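Long-range contact in ABC-type branched-chain amino acid transport systems periplasmic component-like protein (Thermomonospora curvata, PDB 4N03), which binds palmitic acid and probably serves as the substrate-binding component of a fatty acid ABC transporter: residues Ser52-Glu63 / Val311-Val322. Residues are numbered along the deposited sequence; the frame is centred on the assembly and turned at random.
Sequences SITQAQQLYYEE and VVNGYGGASIVV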
ATOM      1  N   SER A  52       9.790   4.745   5.666  1.00 10.61           N
ATOM      2  CA  SER A  52      10.395   3.602   5.026  1.00 12.07           C
ATOM      3  C   SER A  52      10.187   3.625   3.534  1.00 10.67           C
ATOM      4  O   SER A  52      11.126   3.301   2.762  1.00 11.61           O
ATOM      5  CB  SER A  52       9.833   2.324   5.588  1.00 11.42           C
ATOM      6  OG  SER A  52      10.140   2.172   6.948  1.00 12.70           O
ATOM      7  N   ILE A  53       8.950   3.911   3.106  1.00 10.35           N
ATOM      8  CA  ILE A  53       8.647   3.949   1.683  1.00 10.55           C
ATOM      9  C   ILE A  53       9.516   4.988   0.963  1.00 11.15           C
ATOM     10  O   ILE A  53      10.088   4.740  -0.084  1.00 11.22           O
ATOM     11  CB  ILE A  53       7.150   4.202   1.447  1.00 10.81           C
ATOM     12  CG1 ILE A  53       6.317   3.054   2.008  1.00 11.26           C
ATOM     13  CG2 ILE A  53       6.874   4.366  -0.018  1.00 11.38           C
ATOM     14  CD1 ILE A  53       4.856   3.407   2.180  1.00 11.43           C
ATOM     15  N   THR A  54       9.553   6.159   1.564  1.00 11.40           N
ATOM     16  CA  THR A  54      10.281   7.291   1.005  1.00 11.22           C
ATOM     17  C   THR A  54      11.790   7.001   0.921  1.00 11.56           C
ATOM     18  O   THR A  54      12.411   7.275  -0.095  1.00 12.18           O
ATOM     19  CB  THR A  54      10.002   8.535   1.816  1.00 11.89           C
ATOM     20  OG1 THR A  54       8.617   8.815   1.711  1.00 13.53           O
ATOM     21  CG2 THR A  54      10.759   9.745   1.322  1.00 15.22           C
ATOM     22  N   GLN A  55      12.327   6.428   1.989  1.00 11.53           N
ATOM     23  CA  GLN A  55      13.735   6.094   1.991  1.00 11.47           C
ATOM     24  C   GLN A  55      14.063   5.011   1.027  1.00 12.13           C
ATOM     25  O   GLN A  55      15.145   5.024   0.404  1.00 12.70           O
ATOM     26  CB  GLN A  55      14.196   5.720   3.422  1.00 12.55           C
ATOM     27  CG  GLN A  55      14.257   6.949   4.310  1.00 13.24           C
ATOM     28  CD  GLN A  55      14.884   6.742   5.679  1.00 13.38           C
ATOM     29  OE1 GLN A  55      15.288   7.727   6.318  1.00 16.93           O
ATOM     30  NE2 GLN A  55      14.935   5.532   6.154  1.00 14.62           N
ATOM     31  N   ALA A  56      13.185   4.018   0.858  1.00 11.65           N
ATOM     32  CA  ALA A  56      13.428   2.980  -0.104  1.00 11.51           C
ATOM     33  C   ALA A  56      13.416   3.466  -1.534  1.00 12.61           C
ATOM     34  O   ALA A  56      14.215   3.015  -2.365  1.00 12.92           O
ATOM     35  CB  ALA A  56      12.483   1.800   0.073  1.00 12.16           C
ATOM     36  N   GLN A  57      12.533   4.418  -1.827  1.00 11.68           N
ATOM     37  CA  GLN A  57      12.529   5.077  -3.140  1.00 12.37           C
ATOM     38  C   GLN A  57      13.866   5.820  -3.335  1.00 12.52           C
ATOM     39  O   GLN A  57      14.445   5.707  -4.409  1.00 13.86           O
ATOM     40  CB  GLN A  57      11.367   6.063  -3.265  1.00 12.41           C
ATOM     41  CG  GLN A  57       9.996   5.391  -3.357  1.00 12.14           C
ATOM     42  CD  GLN A  57       9.148   5.882  -4.483  1.00 11.19           C
ATOM     43  OE1 GLN A  57       9.388   6.911  -5.092  1.00 11.46           O
ATOM     44  NE2 GLN A  57       8.069   5.138  -4.753  1.00 12.34           N
ATOM     45  N   GLN A  58      14.298   6.575  -2.340  1.00 13.38           N
ATOM     46  CA  GLN A  58      15.557   7.320  -2.474  0.60 15.02           C
ATOM     47  C   GLN A  58      16.751   6.318  -2.689  1.00 14.24           C
ATOM     48  O   GLN A  58      17.672   6.609  -3.479  1.00 15.44           O
ATOM     49  CB  GLN A  58      15.783   8.346  -1.312  0.60 18.13           C
ATOM     50  CG  GLN A  58      14.733   9.475  -1.047  0.60 18.20           C
ATOM     51  CD  GLN A  58      14.668  10.702  -2.015  0.60 18.65           C
ATOM     52  OE1 GLN A  58      15.583  10.982  -2.779  0.60 25.58           O
ATOM     53  NE2 GLN A  58      13.554  11.449  -1.958  0.60 21.50           N
ATOM     54  N   LEU A  59      16.734   5.180  -2.038  1.00 13.83           N
ATOM     55  CA  LEU A  59      17.749   4.171  -2.250  1.00 15.35           C
ATOM     56  C   LEU A  59      17.784   3.718  -3.699  1.00 14.51           C
ATOM     57  O   LEU A  59      18.870   3.681  -4.330  1.00 15.59           O
ATOM     58  CB  LEU A  59      17.479   2.968  -1.343  1.00 15.48           C
ATOM     59  CG  LEU A  59      18.465   1.802  -1.519  1.00 16.06           C
ATOM     60  CD1 LEU A  59      19.895   2.097  -1.185  1.00 18.87           C
ATOM     61  CD2 LEU A  59      17.968   0.604  -0.726  1.00 17.54           C
ATOM     62  N   TYR A  60      16.620   3.403  -4.246  1.00 13.95           N
ATOM     63  CA  TYR A  60      16.534   2.985  -5.637  1.00 14.31           C
ATOM     64  C   TYR A  60      17.089   4.100  -6.574  1.00 14.70           C
ATOM     65  O   TYR A  60      17.884   3.839  -7.475  1.00 15.51           O
ATOM     66  CB  TYR A  60      15.060   2.644  -6.003  1.00 13.26           C
ATOM     67  CG  TYR A  60      14.943   1.774  -7.237  1.00 13.95           C
ATOM     68  CD1 TYR A  60      15.096   2.305  -8.524  1.00 15.15           C
ATOM     69  CD2 TYR A  60      14.701   0.418  -7.134  1.00 15.13           C
ATOM     70  CE1 TYR A  60      15.030   1.472  -9.645  1.00 14.55           C
ATOM     71  CE2 TYR A  60      14.655  -0.407  -8.219  1.00 17.02           C
ATOM     72  CZ  TYR A  60      14.791   0.129  -9.488  1.00 17.00           C
ATOM     73  OH  TYR A  60      14.758  -0.712 -10.561  1.00 20.05           O
ATOM     74  N   TYR A  61      16.630   5.334  -6.383  1.00 13.18           N
ATOM     75  CA  TYR A  61      17.025   6.417  -7.275  1.00 14.18           C
ATOM     76  C   TYR A  61      18.531   6.673  -7.142  1.00 15.28           C
ATOM     77  O   TYR A  61      19.172   6.963  -8.144  1.00 17.07           O
ATOM     78  CB  TYR A  61      16.244   7.703  -7.022  1.00 13.37           C
ATOM     79  CG  TYR A  61      14.743   7.542  -7.160  1.00 12.68           C
ATOM     80  CD1 TYR A  61      14.191   6.737  -8.148  1.00 11.80           C
ATOM     81  CD2 TYR A  61      13.883   8.129  -6.272  1.00 12.39           C
ATOM     82  CE1 TYR A  61      12.833   6.551  -8.257  1.00 11.63           C
ATOM     83  CE2 TYR A  61      12.492   7.951  -6.390  1.00 12.15           C
ATOM     84  CZ  TYR A  61      11.981   7.141  -7.370  1.00 10.86           C
ATOM     85  OH  TYR A  61      10.638   6.880  -7.500  1.00 11.92           O
ATOM     86  N   GLU A  62      19.086   6.597  -5.940  1.00 15.00           N
ATOM     87  CA  GLU A  62      20.546   6.717  -5.776  1.00 15.56           C
ATOM     88  C   GLU A  62      21.260   5.624  -6.580  1.00 16.98           C
ATOM     89  O   GLU A  62      22.318   5.904  -7.212  1.00 19.52           O
ATOM     90  CB  GLU A  62      20.916   6.655  -4.295  1.00 18.35           C
ATOM     91  CG  GLU A  62      22.411   6.501  -4.005  1.00 24.22           C
ATOM     92  CD  GLU A  62      22.683   6.221  -2.524  1.00 31.24           C
ATOM     93  OE1 GLU A  62      22.779   7.203  -1.754  1.00 43.62           O
ATOM     94  OE2 GLU A  62      22.795   5.013  -2.136  1.00 37.13           O
ATOM     95  N   GLU A  63      20.862   4.377  -6.477  1.00 17.02           N
ATOM     96  CA  GLU A  63      21.466   3.289  -7.250  1.00 19.16           C
ATOM     97  C   GLU A  63      21.408   3.568  -8.756  1.00 17.60           C
ATOM     98  O   GLU A  63      22.389   3.359  -9.473  1.00 20.84           O
ATOM     99  CB  GLU A  63      20.782   1.959  -6.943  1.00 18.29           C
ATOM    100  CG  GLU A  63      21.048   1.493  -5.522  1.00 18.10           C
ATOM    101  CD  GLU A  63      20.168   0.339  -5.062  1.00 19.36           C
ATOM    102  OE1 GLU A  63      19.138   0.006  -5.721  1.00 20.83           O
ATOM    103  OE2 GLU A  63      20.511  -0.232  -3.980  1.00 21.35           O
ATOM    104  N   VAL A 311       9.408  -0.729   3.125  1.00 10.50           N
ATOM    105  CA  VAL A 311      10.640  -0.733   2.349  1.00 10.70           C
ATOM    106  C   VAL A 311      10.400  -1.435   0.996  1.00 10.22           C
ATOM    107  O   VAL A 311      10.829  -0.967  -0.046  1.00 10.88           O
ATOM    108  CB  VAL A 311      11.810  -1.360   3.145  1.00 11.04           C
ATOM    109  CG1 VAL A 311      13.070  -1.464   2.278  1.00 11.94           C
ATOM    110  CG2 VAL A 311      12.101  -0.547   4.409  1.00 12.33           C
ATOM    111  N   VAL A 312       9.790  -2.608   1.060  1.00 10.81           N
ATOM    112  CA  VAL A 312       9.476  -3.356  -0.160  1.00 11.63           C
ATOM    113  C   VAL A 312       8.588  -2.528  -1.101  1.00 10.75           C
ATOM    114  O   VAL A 312       8.847  -2.410  -2.274  1.00 12.17           O
ATOM    115  CB  VAL A 312       8.788  -4.718   0.166  1.00 12.28           C
ATOM    116  CG1 VAL A 312       8.626  -5.526  -1.107  1.00 14.13           C
ATOM    117  CG2 VAL A 312       9.605  -5.513   1.160  1.00 13.82           C
ATOM    118  N   ASN A 313       7.551  -1.924  -0.531  1.00 10.72           N
ATOM    119  CA  ASN A 313       6.623  -1.125  -1.287  1.00 10.96           C
ATOM    120  C   ASN A 313       7.273   0.052  -1.975  1.00 10.69           C
ATOM    121  O   ASN A 313       7.034   0.323  -3.149  1.00 11.53           O
ATOM    122  CB  ASN A 313       5.487  -0.647  -0.367  1.00 11.68           C
ATOM    123  CG  ASN A 313       4.441   0.165  -1.102  1.00 13.38           C
ATOM    124  OD1 ASN A 313       3.816  -0.289  -2.096  1.00 15.22           O
ATOM    125  ND2 ASN A 313       4.225   1.317  -0.632  1.00 13.98           N
ATOM    126  N   GLY A 314       8.152   0.759  -1.239  1.00 10.65           N
ATOM    127  CA  GLY A 314       8.797   1.899  -1.866  1.00 11.26           C
ATOM    128  C   GLY A 314       9.790   1.492  -2.930  1.00 11.36           C
ATOM    129  O   GLY A 314       9.869   2.137  -3.971  1.00 11.29           O
ATOM    130  N   TYR A 315      10.610   0.480  -2.678  1.00 11.14           N
ATOM    131  CA  TYR A 315      11.573   0.061  -3.675  1.00 12.46           C
ATOM    132  C   TYR A 315      10.839  -0.370  -4.943  1.00 11.50           C
ATOM    133  O   TYR A 315      11.243  -0.040  -6.033  1.00 12.09           O
ATOM    134  CB  TYR A 315      12.412  -1.080  -3.101  1.00 13.15           C
ATOM    135  CG  TYR A 315      13.781  -1.250  -3.724  1.00 13.53           C
ATOM    136  CD1 TYR A 315      14.762  -0.318  -3.506  1.00 14.10           C
ATOM    137  CD2 TYR A 315      14.055  -2.321  -4.484  1.00 14.38           C
ATOM    138  CE1 TYR A 315      16.084  -0.502  -3.993  1.00 14.21           C
ATOM    139  CE2 TYR A 315      15.332  -2.516  -5.001  1.00 16.63           C
ATOM    140  CZ  TYR A 315      16.316  -1.577  -4.788  1.00 15.92           C
ATOM    141  OH  TYR A 315      17.623  -1.825  -5.255  1.00 18.55           O
ATOM    142  N   GLY A 316       9.744  -1.099  -4.774  1.00 11.72           N
ATOM    143  CA  GLY A 316       8.938  -1.502  -5.910  1.00 12.93           C
ATOM    144  C   GLY A 316       8.350  -0.356  -6.688  1.00 11.98           C
ATOM    145  O   GLY A 316       8.294  -0.427  -7.925  1.00 13.04           O
ATOM    146  N   GLY A 317       7.874   0.678  -6.012  1.00 11.21           N
ATOM    147  CA  GLY A 317       7.314   1.814  -6.736  1.00 11.54           C
ATOM    148  C   GLY A 317       8.354   2.539  -7.552  1.00 10.32           C
ATOM    149  O   GLY A 317       8.146   2.954  -8.690  1.00 10.43           O
ATOM    150  N   ALA A 318       9.564   2.702  -6.969  1.00 10.64           N
ATOM    151  CA  ALA A 318      10.676   3.296  -7.683  1.00 10.95           C
ATOM    152  C   ALA A 318      11.030   2.440  -8.911  1.00 11.27           C
ATOM    153  O   ALA A 318      11.308   2.969  -9.986  1.00 12.40           O
ATOM    154  CB  ALA A 318      11.859   3.482  -6.761  1.00 11.22           C
ATOM    155  N   SER A 319      11.033   1.143  -8.748  1.00 12.86           N
ATOM    156  CA  SER A 319      11.328   0.237  -9.849  1.00 13.58           C
ATOM    157  C   SER A 319      10.321   0.463 -10.997  1.00 13.07           C
ATOM    158  O   SER A 319      10.678   0.506 -12.175  1.00 14.18           O
ATOM    159  CB  SER A 319      11.234  -1.196  -9.376  1.00 16.72           C
ATOM    160  OG  SER A 319      11.479  -2.088 -10.435  1.00 21.68           O
ATOM    161  N   ILE A 320       9.032   0.612 -10.675  1.00 11.92           N
ATOM    162  CA  ILE A 320       7.979   0.842 -11.675  1.00 11.66           C
ATOM    163  C   ILE A 320       8.241   2.133 -12.432  1.00 11.48           C
ATOM    164  O   ILE A 320       8.198   2.163 -13.678  1.00 11.54           O
ATOM    165  CB  ILE A 320       6.575   0.861 -11.021  1.00 12.14           C
ATOM    166  CG1 ILE A 320       6.205  -0.530 -10.519  1.00 13.23           C
ATOM    167  CG2 ILE A 320       5.543   1.362 -12.044  1.00 12.76           C
ATOM    168  CD1 ILE A 320       5.017  -0.531  -9.582  1.00 15.02           C
ATOM    169  N   VAL A 321       8.458   3.248 -11.734  1.00 11.13           N
ATOM    170  CA  VAL A 321       8.632   4.499 -12.420  1.00 11.01           C
ATOM    171  C   VAL A 321       9.910   4.510 -13.272  1.00 11.82           C
ATOM    172  O   VAL A 321       9.946   5.050 -14.374  1.00 12.11           O
ATOM    173  CB  VAL A 321       8.541   5.724 -11.476  1.00 11.13           C
ATOM    174  CG1 VAL A 321       9.804   5.922 -10.635  1.00 11.12           C
ATOM    175  CG2 VAL A 321       8.247   6.963 -12.299  1.00 12.17           C
ATOM    176  N   VAL A 322      10.988   3.912 -12.768  1.00 11.40           N
ATOM    177  CA  VAL A 322      12.258   3.871 -13.509  1.00 12.62           C
ATOM    178  C   VAL A 322      12.099   3.022 -14.782  1.00 12.62           C
ATOM    179  O   VAL A 322      12.611   3.401 -15.827  1.00 13.11           O
ATOM    180  CB  VAL A 322      13.451   3.443 -12.617  1.00 13.10           C
ATOM    181  CG1 VAL A 322      14.655   3.184 -13.460  1.00 14.14           C
ATOM    182  CG2 VAL A 322      13.704   4.499 -11.566  1.00 14.32           C
TER
HETATM  183  O   HOH W   1       6.239   3.083  -3.707  1.00 15.98           O
HETATM  184  O   HOH W   2      13.375  -0.344 -12.920  1.00 22.69           O
HETATM  185  O   HOH W   3      13.541  -3.668 -10.035  1.00 31.77           O
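Ile53 and Gly314 mark where helices 52-63 and 311-322 pass most intimately: their axes approach to 7.0 Å and run the same general way, crossing at -41°. With no side chain on Gly314, its CA can make a CA-H...O contact of 3.6 Å to Ile53 O, and the methyl of Ala56 drops in beside the same turn, against Val311 O. From there the helices diverge, and larger side chains fill the widening wedge.

Tyr60 and Tyr315 are knobs in each other's helix. The edge of Tyr60 meets the face of Tyr315 in a T-shaped pair, planes at 67°, with Tyr60 CD2 over the middle of the Tyr315 ring. With CG anti to the backbone N (chi1 -160°), Tyr60 lays one ring face over the Ala318-Ser319 peptide, Ser319 N above its centre, while two waters link Tyr60 OH to Ser319 O and OG. Tyr315 OH points at Glu63 OE1, modelled as donor to it at 2.4 Å, a separation too short to be taken at face value; the carboxylate stands almost perpendicular to the ring. On the inner flank Tyr61 OH lies 3.4 Å from Val321 CG1 and donates to Gln57 OE1 from above the amide's carbonyl plane. Gln57 NE2 reaches Asn313 O through a water and also bonds to Pro104 O.

Both helices belong to the lobe built on the four-stranded parallel sheet of a periplasmic binding protein: Ile53, Gln57 and Tyr61 pack on strand 103-107, and Tyr61 and Val322 touch Ile75 of strand 74-81. At the other end the side chain of Asn313, hydrogen-bonded to Ser129, lies about 4 Å from the bound palmitic acid.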